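Local coordinates for protein carboxylesterase (Uncultured bacterium, PDB 5GMX) that hydrolyses carboxylic esters as a family VIII carboxylesterase of the beta-lactamase clan and also acts on oxyimino cephalosporins, at residues G323-K328 and F339-W344; D64-T69 and Q269-G274; Y201-P206 and E262-N267; A281-G286 and G349-K354. One frame throughout, in Å; residues are numbered along the deposited sequence.

Contact 2 opens first along the chain, at 64-69, and closes a long loop at 269-274. Contact 3, joining 201-206 to 262-267, is nested inside that loop. The two meet in a small antiparallel sheet, where strand 269-270 lies between 67-68 and 201-202. Contact 4 opens next at 281-286 and closes at 349-354. Contact 1, between 323-328 and 339-344, is nested within it, and none of the loops cross. Strands 339-342 and 348-352 are neighbours in the large sheet, so contacts 1 and 4 touch. Helix 272-283 connects the pairs: it starts in contact 2 and ends in contact 4.

Contact 1 of 4, residues G323-K328 and F339-W344; sequences GFILNK and FGHSGW. With PMS (phenylmethanesulfonic acid), chain C.
Phe324 and Phe339 are brought together by different first torsions. Phe324 CG stands anti to its carbonyl carbon (chi1 -64°). Phe339 CG lies between its own backbone N and carbonyl carbon (chi1 63°). The two side chains run side by side, and the Phe339 edge turns toward the Phe324 face. This T-shaped stack has planes at 75° and brings Phe339 CD2 to 3.8 Å from Phe324 CD1. Leu326 CD2 packs 3.6 Å from Phe339 CB. Ile325 places CD1 over the centre of the His341 ring, a CH-pi contact of 4.0 Å to the centroid. His341 ND1 donates in its ring plane to Ser342 O at 3.2 Å. His341 NE2 shares a water with Gly323 O, so both ring nitrogens are held. Ile325 and Gly340 form an antiparallel hydrogen-bonded pair. Beyond the strand, Trp344 N donates to O1S of the bound phenylmethanesulfonic acid at 2.7 Å. His341 to Gly343 is consistent with the K(T/S)G-type motif of this clan. Strand 325-326 is one of the two outermost strands of the large sheet, and 348-352 flanks 339-342 on its other side. Helices 72-86 and 272-283 both pack on Phe324 and His341.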
loop_
_atom_site.group_PDB
_atom_site.type_symbol
_atom_site.label_atom_id
_atom_site.label_comp_id
_atom_site.label_asym_id
_atom_site.label_seq_id
_atom_site.Cartn_x
_atom_site.Cartn_y
_atom_site.Cartn_z
ATOM N N GLY A 323 2.177 10.187 1.775
ATOM C CA GLY A 323 1.577 8.868 1.765
ATOM C C GLY A 323 2.529 7.740 1.426
ATOM O O GLY A 323 2.274 6.590 1.772
ATOM N N PHE A 324 3.616 8.056 0.730
ATOM C CA PHE A 324 4.565 7.027 0.304
ATOM C C PHE A 324 5.835 7.041 1.128
ATOM O O PHE A 324 6.294 8.093 1.551
ATOM C CB PHE A 324 4.931 7.205 -1.171
ATOM C CG PHE A 324 3.778 7.033 -2.112
ATOM C CD1 PHE A 324 3.449 5.773 -2.596
ATOM C CD2 PHE A 324 3.029 8.128 -2.515
ATOM C CE1 PHE A 324 2.398 5.605 -3.482
ATOM C CE2 PHE A 324 1.969 7.974 -3.396
ATOM C CZ PHE A 324 1.654 6.707 -3.882
ATOM N N ILE A 325 6.397 5.859 1.340
ATOM C CA ILE A 325 7.744 5.732 1.868
ATOM C C ILE A 325 8.745 6.153 0.799
ATOM O O ILE A 325 8.710 5.651 -0.324
ATOM C CB ILE A 325 8.055 4.286 2.294
ATOM C CG1 ILE A 325 7.117 3.838 3.421
ATOM C CG2 ILE A 325 9.514 4.154 2.712
ATOM C CD1 ILE A 325 7.273 2.360 3.772
ATOM N N LEU A 326 9.621 7.084 1.138
ATOM C CA LEU A 326 10.695 7.465 0.232
ATOM C C LEU A 326 11.922 6.619 0.545
ATOM O O LEU A 326 12.124 6.194 1.685
ATOM C CB LEU A 326 11.014 8.956 0.339
ATOM C CG LEU A 326 9.898 9.922 -0.079
ATOM C CD1 LEU A 326 10.367 11.380 0.005
ATOM C CD2 LEU A 326 9.400 9.611 -1.471
ATOM N N ASN A 327 12.716 6.360 -0.485
ATOM C CA ASN A 327 13.826 5.432 -0.398
ATOM C C ASN A 327 14.848 5.836 0.655
ATOM O O ASN A 327 15.139 7.015 0.856
ATOM C CB ASN A 327 14.494 5.296 -1.768
ATOM C CG ASN A 327 15.250 3.994 -1.922
ATOM O OD1 ASN A 327 15.255 3.154 -1.021
ATOM N ND2 ASN A 327 15.859 3.803 -3.079
ATOM N N LYS A 328 15.367 4.824 1.336
ATOM C CA LYS A 328 16.396 4.975 2.345
ATOM C C LYS A 328 17.192 3.686 2.416
ATOM O O LYS A 328 16.607 2.598 2.448
ATOM C CB LYS A 328 15.788 5.276 3.710
ATOM C CG LYS A 328 16.817 5.361 4.823
ATOM C CD LYS A 328 16.148 5.403 6.182
ATOM C CE LYS A 328 17.032 4.776 7.250
ATOM N NZ LYS A 328 16.221 4.388 8.445
ATOM N N PHE A 339 10.075 5.645 -4.650
ATOM C CA PHE A 339 9.028 5.726 -3.617
ATOM C C PHE A 339 8.097 4.530 -3.715
ATOM O O PHE A 339 7.899 3.977 -4.798
ATOM C CB PHE A 339 8.228 7.031 -3.744
ATOM C CG PHE A 339 7.481 7.152 -5.039
ATOM C CD1 PHE A 339 8.101 7.672 -6.170
ATOM C CD2 PHE A 339 6.157 6.737 -5.134
ATOM C CE1 PHE A 339 7.412 7.776 -7.367
ATOM C CE2 PHE A 339 5.461 6.842 -6.329
ATOM C CZ PHE A 339 6.092 7.360 -7.449
ATOM N N GLY A 340 7.507 4.137 -2.602
ATOM C CA GLY A 340 6.568 3.042 -2.628
ATOM C C GLY A 340 6.017 2.755 -1.256
ATOM O O GLY A 340 5.960 3.636 -0.410
ATOM N N HIS A 341 5.582 1.520 -1.052
ATOM C CA HIS A 341 5.144 1.090 0.260
ATOM C C HIS A 341 5.262 -0.416 0.385
ATOM O O HIS A 341 5.083 -1.153 -0.584
ATOM C CB HIS A 341 3.705 1.528 0.546
ATOM C CG HIS A 341 3.509 2.031 1.941
ATOM N ND1 HIS A 341 3.527 1.201 3.039
ATOM C CD2 HIS A 341 3.312 3.283 2.417
ATOM C CE1 HIS A 341 3.344 1.919 4.135
ATOM N NE2 HIS A 341 3.207 3.186 3.784
ATOM N N SER A 342 5.591 -0.857 1.590
ATOM C CA SER A 342 5.751 -2.268 1.870
ATOM C C SER A 342 4.686 -2.732 2.844
ATOM O O SER A 342 4.043 -1.922 3.510
ATOM C CB SER A 342 7.143 -2.537 2.434
ATOM O OG SER A 342 8.132 -2.001 1.580
ATOM N N GLY A 343 4.525 -4.043 2.948
ATOM C CA GLY A 343 3.526 -4.594 3.832
ATOM C C GLY A 343 4.094 -5.621 4.782
ATOM O O GLY A 343 5.096 -6.280 4.500
ATOM N N TRP A 344 3.439 -5.746 5.924
ATOM C CA TRP A 344 3.787 -6.747 6.917
ATOM C C TRP A 344 3.880 -8.133 6.292
ATOM O O TRP A 344 2.934 -8.591 5.653
ATOM C CB TRP A 344 2.746 -6.727 8.032
ATOM C CG TRP A 344 3.048 -7.573 9.203
ATOM C CD1 TRP A 344 4.278 -7.903 9.691
ATOM C CD2 TRP A 344 2.090 -8.200 10.057
ATOM N NE1 TRP A 344 4.143 -8.716 10.792
ATOM C CE2 TRP A 344 2.808 -8.911 11.038
ATOM C CE3 TRP A 344 0.690 -8.241 10.078
ATOM C CZ2 TRP A 344 2.173 -9.646 12.038
ATOM C CZ3 TRP A 344 0.062 -8.973 11.068
ATOM C CH2 TRP A 344 0.803 -9.665 12.036
HETATM C C PMS C . -0.192 -2.893 8.569
HETATM S S PMS C . 1.272 -2.758 7.565
HETATM C C1 PMS C . 0.111 -3.389 9.972
HETATM C C2 PMS C . 0.058 -4.746 10.260
HETATM C C3 PMS C . 0.331 -5.199 11.544
HETATM C C4 PMS C . 0.653 -4.296 12.546
HETATM C C5 PMS C . 0.705 -2.940 12.262
HETATM C C6 PMS C . 0.431 -2.489 10.979
HETATM O O2S PMS C . 2.530 -2.429 8.337
HETATM O O1S PMS C . 1.646 -4.092 6.964
HETATM O O HOH W 1 1.777 5.556 4.372
#

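Contact 2 of 4, residues D64-T69 and Q269-G274; sequences DTLINT and QGNGRG
Ile67 and Gly270 form an antiparallel hydrogen-bonded pair. Ile67 N donates to Gly270 O at 2.9 Å, and Gly270 N donates back to Ile67 O at 3.0 Å. Gly270 has no side chain, and Leu66 CD2 reaches 3.7 Å from its CA. Asn271 ND2 adds a straight bond to Thr65 O at 3.2 Å. Thr65 O lies in the amide plane of Asn271, but ND2 sits above the plane of the Thr65 carbonyl, 41° out of it. Gln269 is bent at chi2 (-66°), which turns its amide back across Asn68. Its NE2 makes a weak bond to Asn68 OD1 at 3.0 Å, and a water joins Gln269 OE1 to Asn68 N. The pairing forms one half of a three-stranded antiparallel sheet, with 269-270 as the central strand. Helix 272-283 follows after one residue, Asn271, which is its N-cap; its OD1 accepts from Gly274 N at 3.1 Å. In the next shell, Gln269 NE2 also bonds Asn267 O, while Asn68 OD1 accepts from Trp258 NE1 and its ND2 donates to Ala266 O. Asp200 takes Asn271 ND2 with one oxygen and Arg273 NE with the other, and Arg273 NH1 forms a second salt bridge, to Asp47.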
loop_
_atom_site.group_PDB
_atom_site.type_symbol
_atom_site.label_atom_id
_atom_site.label_comp_id
_atom_site.label_asym_id
_atom_site.label_seq_id
_atom_site.Cartn_x
_atom_site.Cartn_y
_atom_site.Cartn_z
ATOM N N ASP A 64 -4.492 -15.566 -11.583
ATOM C CA ASP A 64 -5.402 -14.589 -10.988
ATOM C C ASP A 64 -5.523 -14.695 -9.462
ATOM O O ASP A 64 -6.423 -14.100 -8.874
ATOM C CB ASP A 64 -6.794 -14.722 -11.624
ATOM C CG ASP A 64 -7.459 -16.055 -11.322
ATOM O OD1 ASP A 64 -6.769 -16.976 -10.824
ATOM O OD2 ASP A 64 -8.665 -16.200 -11.624
ATOM N N THR A 65 -4.622 -15.446 -8.835
ATOM C CA THR A 65 -4.660 -15.631 -7.386
ATOM C C THR A 65 -4.407 -14.304 -6.656
ATOM O O THR A 65 -3.539 -13.522 -7.046
ATOM C CB THR A 65 -3.634 -16.702 -6.936
ATOM O OG1 THR A 65 -4.041 -17.982 -7.438
ATOM C CG2 THR A 65 -3.542 -16.781 -5.417
ATOM N N LEU A 66 -5.199 -14.050 -5.617
ATOM C CA LEU A 66 -5.073 -12.845 -4.796
ATOM C C LEU A 66 -4.605 -13.157 -3.369
ATOM O O LEU A 66 -4.830 -14.250 -2.859
ATOM C CB LEU A 66 -6.413 -12.110 -4.722
ATOM C CG LEU A 66 -7.034 -11.688 -6.055
ATOM C CD1 LEU A 66 -8.487 -11.360 -5.831
ATOM C CD2 LEU A 66 -6.292 -10.491 -6.639
ATOM N N ILE A 67 -3.988 -12.176 -2.722
ATOM C CA ILE A 67 -3.572 -12.310 -1.327
ATOM C C ILE A 67 -3.666 -10.949 -0.630
ATOM O O ILE A 67 -3.546 -9.900 -1.273
ATOM C CB ILE A 67 -2.121 -12.873 -1.212
ATOM C CG1 ILE A 67 -1.814 -13.377 0.205
ATOM C CG2 ILE A 67 -1.089 -11.848 -1.666
ATOM C CD1 ILE A 67 -2.726 -14.510 0.686
ATOM N N ASN A 68 -3.912 -10.966 0.673
ATOM C CA ASN A 68 -3.858 -9.746 1.468
ATOM C C ASN A 68 -2.461 -9.135 1.390
ATOM O O ASN A 68 -1.459 -9.833 1.544
ATOM C CB ASN A 68 -4.240 -10.038 2.915
ATOM C CG ASN A 68 -4.567 -8.785 3.696
ATOM O OD1 ASN A 68 -5.717 -8.363 3.744
ATOM N ND2 ASN A 68 -3.554 -8.178 4.306
ATOM N N THR A 69 -2.383 -7.834 1.137
ATOM C CA THR A 69 -1.084 -7.184 0.967
ATOM C C THR A 69 -0.718 -6.260 2.127
ATOM O O THR A 69 0.328 -5.617 2.096
ATOM C CB THR A 69 -1.040 -6.359 -0.328
ATOM O OG1 THR A 69 -2.052 -5.345 -0.280
ATOM C CG2 THR A 69 -1.271 -7.257 -1.550
ATOM N N GLN A 269 -6.581 -6.651 -1.369
ATOM C CA GLN A 269 -6.420 -7.978 -1.940
ATOM C C GLN A 269 -5.845 -7.818 -3.339
ATOM O O GLN A 269 -6.480 -7.222 -4.211
ATOM C CB GLN A 269 -7.755 -8.743 -2.001
ATOM C CG GLN A 269 -8.551 -8.758 -0.709
ATOM C CD GLN A 269 -7.838 -9.525 0.382
ATOM O OE1 GLN A 269 -7.481 -10.689 0.199
ATOM N NE2 GLN A 269 -7.587 -8.862 1.515
ATOM N N GLY A 270 -4.658 -8.365 -3.568
ATOM C CA GLY A 270 -4.000 -8.150 -4.837
ATOM C C GLY A 270 -2.909 -9.153 -5.120
ATOM O O GLY A 270 -2.761 -10.155 -4.417
ATOM N N ASN A 271 -2.172 -8.900 -6.190
ATOM C CA ASN A 271 -1.007 -9.707 -6.528
ATOM C C ASN A 271 0.073 -8.820 -7.126
ATOM O O ASN A 271 -0.144 -7.618 -7.310
ATOM C CB ASN A 271 -1.387 -10.830 -7.497
ATOM C CG ASN A 271 -2.188 -10.327 -8.688
ATOM O OD1 ASN A 271 -1.849 -9.307 -9.291
ATOM N ND2 ASN A 271 -3.255 -11.041 -9.030
ATOM N N GLY A 272 1.215 -9.418 -7.456
ATOM C CA GLY A 272 2.354 -8.680 -7.980
ATOM C C GLY A 272 2.063 -7.923 -9.263
ATOM O O GLY A 272 2.596 -6.833 -9.484
ATOM N N ARG A 273 1.211 -8.491 -10.110
ATOM C CA ARG A 273 0.872 -7.853 -11.381
ATOM C C ARG A 273 0.083 -6.554 -11.189
ATOM O O ARG A 273 0.389 -5.546 -11.828
ATOM C CB ARG A 273 0.083 -8.815 -12.278
ATOM C CG ARG A 273 -0.273 -8.231 -13.649
ATOM C CD ARG A 273 -0.818 -9.301 -14.597
ATOM N NE ARG A 273 -1.876 -10.061 -13.957
ATOM C CZ ARG A 273 -1.785 -11.342 -13.612
ATOM N NH1 ARG A 273 -0.684 -12.038 -13.874
ATOM N NH2 ARG A 273 -2.806 -11.929 -13.008
ATOM N N GLY A 274 -0.924 -6.569 -10.315
ATOM C CA GLY A 274 -1.718 -5.373 -10.060
ATOM C C GLY A 274 -0.879 -4.236 -9.492
ATOM O O GLY A 274 -0.938 -3.073 -9.960
HETATM O O HOH W 2 -5.899 -13.019 1.842
#

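Contact 3 of 4, residues Y201-P206 and E262-N267; sequences YYIGLP and EVPGAN
Ile203 meets Pro264 and Asn267 where the chain leaving strand 201-202 passes the loop between helix 256-260 and strand 269-270. That loop holds a type I turn over residues 263-266 in this beta-lactamase-like fold. The Ile203 side chain crosses both Pro264 and Asn267 at about a right angle. Its CG2 branch does the touching, 4.1 Å from Pro264 CG and 4.0 Å from Asn267 OD1. CG2 lies anti to the backbone N, because chi1 is -57° for CG1. Asn267 turns its amide back over its own loop. OD1 accepts a weak bond from Val263 N, while ND2 has its main partners in Trp258 O and Ala261 O. Val263 O takes Ala266 N and Asn267 N from opposite faces of its plane, which closes the turn. Glu262 is extended beyond CG and runs alongside the backbone of Ile203 and Gly204. Its CG lies 4.0 Å from Gly204 CA, where no side chain stands in the way. The carboxylate is held by Ser182 OG at OE1 and by Gly184 N at OE2. A water also lies between Glu262 OE1 and Ile203 O. On the pocket side of the turn, Gly265 O accepts from Lys74 NZ, of the ligand pocket. A second water accepts from Gly204 N at 2.9 Å and donates to Asn267 O at 2.8 Å.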
loop_
_atom_site.group_PDB
_atom_site.type_symbol
_atom_site.label_atom_id
_atom_site.label_comp_id
_atom_site.label_asym_id
_atom_site.label_seq_id
_atom_site.Cartn_x
_atom_site.Cartn_y
_atom_site.Cartn_z
ATOM N N TYR A 201 -6.169 -5.921 -8.225
ATOM C CA TYR A 201 -6.053 -5.264 -6.917
ATOM C C TYR A 201 -7.384 -4.667 -6.471
ATOM O O TYR A 201 -7.966 -3.822 -7.159
ATOM C CB TYR A 201 -4.975 -4.171 -6.926
ATOM C CG TYR A 201 -4.433 -3.904 -5.538
ATOM C CD1 TYR A 201 -5.124 -3.109 -4.635
ATOM C CD2 TYR A 201 -3.247 -4.467 -5.125
ATOM C CE1 TYR A 201 -4.639 -2.882 -3.353
ATOM C CE2 TYR A 201 -2.752 -4.246 -3.846
ATOM C CZ TYR A 201 -3.444 -3.453 -2.967
ATOM O OH TYR A 201 -2.926 -3.245 -1.697
ATOM N N TYR A 202 -7.839 -5.089 -5.297
ATOM C CA TYR A 202 -9.123 -4.665 -4.751
ATOM C C TYR A 202 -8.986 -4.093 -3.337
ATOM O O TYR A 202 -8.226 -4.605 -2.521
ATOM C CB TYR A 202 -10.108 -5.841 -4.692
ATOM C CG TYR A 202 -10.399 -6.527 -6.008
ATOM C CD1 TYR A 202 -9.516 -7.459 -6.541
ATOM C CD2 TYR A 202 -11.579 -6.270 -6.703
ATOM C CE1 TYR A 202 -9.790 -8.093 -7.749
ATOM C CE2 TYR A 202 -11.861 -6.909 -7.899
ATOM C CZ TYR A 202 -10.964 -7.814 -8.417
ATOM O OH TYR A 202 -11.241 -8.460 -9.609
ATOM N N ILE A 203 -9.740 -3.040 -3.057
ATOM C CA ILE A 203 -9.951 -2.600 -1.688
ATOM C C ILE A 203 -11.432 -2.769 -1.418
ATOM O O ILE A 203 -12.250 -1.981 -1.895
ATOM C CB ILE A 203 -9.502 -1.150 -1.462
ATOM C CG1 ILE A 203 -8.023 -0.993 -1.837
ATOM C CG2 ILE A 203 -9.730 -0.746 -0.001
ATOM C CD1 ILE A 203 -7.558 0.447 -1.917
ATOM N N GLY A 204 -11.773 -3.824 -0.684
ATOM C CA GLY A 204 -13.149 -4.279 -0.611
ATOM C C GLY A 204 -13.338 -5.297 -1.722
ATOM O O GLY A 204 -13.562 -4.930 -2.875
ATOM N N LEU A 205 -13.197 -6.576 -1.392
ATOM C CA LEU A 205 -13.251 -7.620 -2.411
ATOM C C LEU A 205 -14.682 -8.121 -2.643
ATOM O O LEU A 205 -15.318 -8.631 -1.717
ATOM C CB LEU A 205 -12.343 -8.787 -2.014
ATOM C CG LEU A 205 -12.180 -9.866 -3.084
ATOM C CD1 LEU A 205 -11.340 -9.336 -4.242
ATOM C CD2 LEU A 205 -11.575 -11.112 -2.489
ATOM N N PRO A 206 -15.193 -7.980 -3.878
ATOM C CA PRO A 206 -16.527 -8.504 -4.226
ATOM C C PRO A 206 -16.624 -10.014 -3.990
ATOM O O PRO A 206 -15.652 -10.719 -4.257
ATOM C CB PRO A 206 -16.661 -8.183 -5.725
ATOM C CG PRO A 206 -15.679 -7.067 -5.975
ATOM C CD PRO A 206 -14.531 -7.336 -5.029
ATOM N N GLU A 262 -13.758 -2.369 3.747
ATOM C CA GLU A 262 -12.739 -1.460 3.245
ATOM C C GLU A 262 -11.878 -0.962 4.404
ATOM O O GLU A 262 -12.310 -0.150 5.214
ATOM C CB GLU A 262 -13.365 -0.302 2.471
ATOM C CG GLU A 262 -14.008 -0.776 1.183
ATOM C CD GLU A 262 -14.301 0.349 0.213
ATOM O OE1 GLU A 262 -14.937 0.071 -0.833
ATOM O OE2 GLU A 262 -13.871 1.493 0.475
ATOM N N VAL A 263 -10.674 -1.518 4.498
ATOM C CA VAL A 263 -9.690 -1.107 5.495
ATOM C C VAL A 263 -8.407 -0.790 4.750
ATOM O O VAL A 263 -7.465 -1.584 4.754
ATOM C CB VAL A 263 -9.435 -2.208 6.551
ATOM C CG1 VAL A 263 -8.631 -1.652 7.727
ATOM C CG2 VAL A 263 -10.756 -2.772 7.059
ATOM N N PRO A 264 -8.367 0.380 4.101
ATOM C CA PRO A 264 -7.319 0.723 3.130
ATOM C C PRO A 264 -5.914 0.899 3.729
ATOM O O PRO A 264 -4.965 1.131 2.986
ATOM C CB PRO A 264 -7.823 2.043 2.534
ATOM C CG PRO A 264 -9.304 2.091 2.868
ATOM C CD PRO A 264 -9.390 1.432 4.206
ATOM N N GLY A 265 -5.771 0.794 5.045
ATOM C CA GLY A 265 -4.440 0.749 5.613
ATOM C C GLY A 265 -3.835 -0.651 5.562
ATOM O O GLY A 265 -2.631 -0.813 5.748
ATOM N N ALA A 266 -4.656 -1.673 5.317
ATOM C CA ALA A 266 -4.188 -3.038 5.555
ATOM C C ALA A 266 -4.892 -4.183 4.817
ATOM O O ALA A 266 -4.424 -5.315 4.897
ATOM C CB ALA A 266 -4.250 -3.322 7.057
ATOM N N ASN A 267 -5.994 -3.944 4.117
ATOM C CA ASN A 267 -6.724 -5.109 3.624
ATOM C C ASN A 267 -6.840 -5.227 2.108
ATOM O O ASN A 267 -7.729 -5.909 1.597
ATOM C CB ASN A 267 -8.117 -5.165 4.267
ATOM C CG ASN A 267 -9.166 -4.394 3.500
ATOM O OD1 ASN A 267 -8.900 -3.341 2.906
ATOM N ND2 ASN A 267 -10.388 -4.927 3.508
HETATM O O HOH W 3 -14.953 -1.553 -2.999
HETATM O O HOH W 4 -10.243 -5.986 0.463
#

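Contact 4 of 4, residues A281-G286 and G349-K354; sequences ALANGG and GFADTK
Ala283, at the end of helix 272-283, comes against Thr353, just past strand 348-352, with their CA atoms 4.3 Å apart. Thr353 CA points its hydrogen at Ala283 O, a CA-H...O contact of 3.5 Å. Small side chains allow this close approach. Ala351 points toward the helix, and its CB lies 3.8 Å from Ala283 CB. Ala283 CB also packs on Asp352 O at 3.6 Å, and Leu282 CB lies beside the Ala351 methyl. In Thr353 the methyl CG2 is anti to the carbonyl carbon (chi1 67° for OG1) and reaches 4.0 Å from Leu282 O. A water donates to Ala283 O at 2.8 Å and makes a weak bond to Thr353 O. The helix ends in a tight turn: Ala281 O accepts from Asn284 N and Gly286 N, on opposite faces of its plane. Gly285 and Gly286 have positive phi there. Asp352 points away from the helix, and its OD2 bonds Tyr384 OH of helix 374-385. Phe350 packs on that same helix, on strand 357-363 and on Tyr332. Ala351, Leu282 and Thr353 all touch Phe339 of strand 339-342, so this helix end packs against two neighbouring strands of the large antiparallel sheet.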
loop_
_atom_site.group_PDB
_atom_site.type_symbol
_atom_site.label_atom_id
_atom_site.label_comp_id
_atom_site.label_asym_id
_atom_site.label_seq_id
_atom_site.Cartn_x
_atom_site.Cartn_y
_atom_site.Cartn_z
ATOM N N ALA A 281 2.618 2.644 -13.936
ATOM C CA ALA A 281 2.059 3.924 -14.391
ATOM C C ALA A 281 2.750 5.093 -13.700
ATOM O O ALA A 281 3.103 6.084 -14.348
ATOM C CB ALA A 281 0.554 3.990 -14.141
ATOM N N LEU A 282 2.936 4.988 -12.384
ATOM C CA LEU A 282 3.564 6.088 -11.643
ATOM C C LEU A 282 5.028 6.338 -12.016
ATOM O O LEU A 282 5.504 7.465 -11.960
ATOM C CB LEU A 282 3.462 5.858 -10.134
ATOM C CG LEU A 282 2.019 5.802 -9.611
ATOM C CD1 LEU A 282 1.990 5.637 -8.090
ATOM C CD2 LEU A 282 1.198 7.010 -10.072
ATOM N N ALA A 283 5.750 5.278 -12.336
ATOM C CA ALA A 283 7.149 5.386 -12.698
ATOM C C ALA A 283 7.313 5.926 -14.111
ATOM O O ALA A 283 8.377 6.441 -14.470
ATOM C CB ALA A 283 7.822 4.041 -12.563
ATOM N N ASN A 284 6.260 5.809 -14.910
ATOM C CA ASN A 284 6.326 6.219 -16.311
ATOM C C ASN A 284 5.659 7.574 -16.557
ATOM O O ASN A 284 5.135 7.839 -17.643
ATOM C CB ASN A 284 5.696 5.149 -17.202
ATOM C CG ASN A 284 6.015 5.352 -18.667
ATOM O OD1 ASN A 284 7.155 5.648 -19.023
ATOM N ND2 ASN A 284 5.010 5.199 -19.528
ATOM N N GLY A 285 5.669 8.430 -15.543
ATOM C CA GLY A 285 5.088 9.753 -15.684
ATOM C C GLY A 285 3.569 9.767 -15.659
ATOM O O GLY A 285 2.946 10.737 -16.077
ATOM N N GLY A 286 2.960 8.689 -15.189
ATOM C CA GLY A 286 1.518 8.684 -15.002
ATOM C C GLY A 286 0.775 7.865 -16.041
ATOM O O GLY A 286 -0.450 7.867 -16.067
ATOM N N GLY A 349 5.533 -2.681 -3.098
ATOM C CA GLY A 349 5.524 -2.140 -4.437
ATOM C C GLY A 349 6.303 -0.849 -4.436
ATOM O O GLY A 349 6.312 -0.143 -3.412
ATOM N N PHE A 350 6.980 -0.544 -5.542
ATOM C CA PHE A 350 7.598 0.780 -5.655
ATOM C C PHE A 350 7.806 1.252 -7.091
ATOM O O PHE A 350 7.740 0.477 -8.053
ATOM C CB PHE A 350 8.938 0.830 -4.892
ATOM C CG PHE A 350 10.046 0.069 -5.548
ATOM C CD1 PHE A 350 10.880 0.693 -6.470
ATOM C CD2 PHE A 350 10.253 -1.270 -5.250
ATOM C CE1 PHE A 350 11.910 -0.009 -7.086
ATOM C CE2 PHE A 350 11.277 -1.986 -5.865
ATOM C CZ PHE A 350 12.105 -1.350 -6.785
ATOM N N ALA A 351 8.033 2.551 -7.211
ATOM C CA ALA A 351 8.269 3.218 -8.476
ATOM C C ALA A 351 9.601 3.964 -8.468
ATOM O O ALA A 351 9.987 4.576 -7.464
ATOM C CB ALA A 351 7.135 4.175 -8.783
ATOM N N ASP A 352 10.261 3.923 -9.622
ATOM C CA ASP A 352 11.542 4.575 -9.897
ATOM C C ASP A 352 11.369 5.375 -11.183
ATOM O O ASP A 352 11.378 4.798 -12.268
ATOM C CB ASP A 352 12.658 3.519 -10.033
ATOM C CG ASP A 352 14.014 4.101 -10.499
ATOM O OD1 ASP A 352 14.093 5.278 -10.914
ATOM O OD2 ASP A 352 15.019 3.350 -10.475
ATOM N N THR A 353 11.190 6.690 -11.074
ATOM C CA THR A 353 10.902 7.499 -12.257
ATOM C C THR A 353 12.120 7.672 -13.173
ATOM O O THR A 353 11.965 7.999 -14.352
ATOM C CB THR A 353 10.375 8.905 -11.892
ATOM O OG1 THR A 353 11.412 9.654 -11.252
ATOM C CG2 THR A 353 9.176 8.811 -10.978
ATOM N N LYS A 354 13.323 7.501 -12.635
ATOM C CA LYS A 354 14.532 7.601 -13.459
ATOM C C LYS A 354 14.612 6.449 -14.462
ATOM O O LYS A 354 14.732 6.673 -15.666
ATOM C CB LYS A 354 15.792 7.643 -12.590
ATOM C CG LYS A 354 15.899 8.892 -11.715
ATOM C CD LYS A 354 17.280 9.010 -11.074
ATOM C CE LYS A 354 17.455 10.328 -10.305
ATOM N NZ LYS A 354 16.749 10.352 -8.977
HETATM O O HOH W 5 8.950 9.033 -15.454
#